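Local coordinates for uncharacterized protein (Trypanosoma congolense, PDB 4E40), which is a trypanosome cell-surface receptor that binds haptoglobin-hemoglobin, probably serving heme uptake, its chain here being the elongated helical-bundle part, at residues A18-R22 / V140-L144. Residue numbers count along the deposited sequence, not the author numbering.
Sequences ACELR and VSNLL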
loop_
_atom_site.group_PDB
_atom_site.type_symbol
_atom_site.label_atom_id
_atom_site.label_comp_id
_atom_site.label_asym_id
_atom_site.label_seq_id
_atom_site.Cartn_x
_atom_site.Cartn_y
_atom_site.Cartn_z
ATOM N N ALA A 18 26.715 0.769 20.728
ATOM C CA ALA A 18 25.429 1.046 21.424
ATOM C C ALA A 18 24.945 2.447 21.102
ATOM O O ALA A 18 23.736 2.638 20.937
ATOM C CB ALA A 18 25.590 0.849 22.934
ATOM N N CYS A 19 25.866 3.406 20.952
ATOM C CA CYS A 19 25.493 4.797 20.549
ATOM C C CYS A 19 24.810 4.762 19.194
ATOM O O CYS A 19 23.712 5.320 19.016
ATOM C CB CYS A 19 26.785 5.634 20.459
ATOM S SG CYS A 19 26.334 7.387 20.468
ATOM N N GLU A 20 25.439 4.048 18.231
ATOM C CA GLU A 20 24.832 3.939 16.884
ATOM C C GLU A 20 23.488 3.205 16.953
ATOM O O GLU A 20 22.533 3.581 16.270
ATOM C CB GLU A 20 25.768 3.254 15.882
ATOM C CG GLU A 20 25.172 3.101 14.465
ATOM C CD GLU A 20 24.673 4.410 13.880
ATOM O OE1 GLU A 20 25.114 5.497 14.353
ATOM O OE2 GLU A 20 23.819 4.389 12.962
ATOM N N LEU A 21 23.420 2.113 17.709
ATOM C CA LEU A 21 22.163 1.373 17.840
ATOM C C LEU A 21 21.053 2.285 18.390
ATOM O O LEU A 21 19.921 2.237 17.902
ATOM C CB LEU A 21 22.326 0.179 18.778
ATOM C CG LEU A 21 21.100 -0.688 19.072
ATOM C CD1 LEU A 21 20.467 -1.239 17.782
ATOM C CD2 LEU A 21 21.367 -1.822 20.060
ATOM N N ARG A 22 21.378 3.062 19.428
ATOM C CA ARG A 22 20.351 3.946 20.002
ATOM C C ARG A 22 19.849 4.930 18.943
ATOM O O ARG A 22 18.621 5.175 18.884
ATOM C CB ARG A 22 20.943 4.709 21.204
ATOM C CG ARG A 22 19.869 5.454 22.018
ATOM C CD ARG A 22 19.852 6.960 21.647
ATOM N NE ARG A 22 21.139 7.616 21.882
ATOM C CZ ARG A 22 21.642 7.994 23.084
ATOM N NH1 ARG A 22 20.957 7.810 24.223
ATOM N NH2 ARG A 22 22.846 8.562 23.162
ATOM N N VAL A 140 18.161 1.306 25.653
ATOM C CA VAL A 140 19.531 1.450 25.224
ATOM C C VAL A 140 20.083 2.792 25.725
ATOM O O VAL A 140 21.258 2.871 26.068
ATOM C CB VAL A 140 19.708 1.269 23.671
ATOM C CG1 VAL A 140 21.170 1.519 23.224
ATOM C CG2 VAL A 140 19.251 -0.151 23.315
ATOM N N SER A 141 19.262 3.852 25.752
ATOM C CA SER A 141 19.727 5.135 26.290
ATOM C C SER A 141 20.086 4.960 27.759
ATOM O O SER A 141 21.088 5.556 28.220
ATOM C CB SER A 141 18.668 6.237 26.171
ATOM O OG SER A 141 18.467 6.591 24.815
ATOM N N ASN A 142 19.295 4.164 28.498
ATOM C CA ASN A 142 19.613 3.913 29.921
ATOM C C ASN A 142 20.953 3.235 30.064
ATOM O O ASN A 142 21.743 3.571 30.982
ATOM C CB ASN A 142 18.531 3.125 30.645
ATOM C CG ASN A 142 17.240 3.876 30.736
ATOM O OD1 ASN A 142 17.198 5.114 30.550
ATOM N ND2 ASN A 142 16.150 3.149 31.033
ATOM N N LEU A 143 21.206 2.247 29.196
ATOM C CA LEU A 143 22.457 1.515 29.191
ATOM C C LEU A 143 23.633 2.451 28.933
ATOM O O LEU A 143 24.663 2.372 29.628
ATOM C CB LEU A 143 22.389 0.367 28.148
ATOM C CG LEU A 143 23.639 -0.478 28.019
ATOM C CD1 LEU A 143 23.838 -1.417 29.218
ATOM C CD2 LEU A 143 23.581 -1.284 26.697
ATOM N N LEU A 144 23.470 3.395 28.012
ATOM C CA LEU A 144 24.529 4.364 27.715
ATOM C C LEU A 144 24.735 5.382 28.864
ATOM O O LEU A 144 25.877 5.728 29.144
ATOM C CB LEU A 144 24.199 5.081 26.410
ATOM C CG LEU A 144 24.403 4.230 25.138
ATOM C CD1 LEU A 144 23.643 4.864 23.987
ATOM C CD2 LEU A 144 25.910 4.277 24.827
HETATM O O HOH W 1 21.809 8.030 27.115
#
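In the elongated helical bundle of this receptor, helix 12-26 and the C-terminal part of the long helix 82-147 pack roughly antiparallel near one end of the rod, their local axes 9.6 Å apart at closest approach and their directions 151° apart. Val140 stands opposite Arg22, with 5.8 Å between their CA atoms, and fills the space between Ala18, Leu21 and Arg22: its CG1 lies 3.6 Å from Ala18 O and 3.8 Å from Arg22 CB, while its CG2 reaches Leu21 CD2 at 4.2 Å. Beyond this pair, Leu21 continues the apolar core onto Leu175 and Leu179 of helix 172-180. Ser141 supplies the polar side of the interface. Its OG accepts a hydrogen bond from Arg22 NH1 (2.8 Å) and in turn donates one to Ala137 O, one turn earlier in helix 82-147. A turn further on, Leu144 points back at the partner helix, its CD2 3.9 Å from Ala18 CB and its CD1 3.9 Å from Cys19 CA. The small side chain of Ala18 lets this leucine come close to the helix backbone, where CD1 is 3.8 Å from Ala18 O. Cys19 itself turns its CB away from helix 82-147 and forms the disulfide with Cys162, tying helix 12-26 to the segment after helix 153-160. Leu144 also covers one face of the Arg22 guanidinium, its CD1 3.8 Å from CZ, whereas the edge is polar: a water accepts from Arg22 NH1 at 3.0 Å and donates to Ser141 O at 2.8 Å.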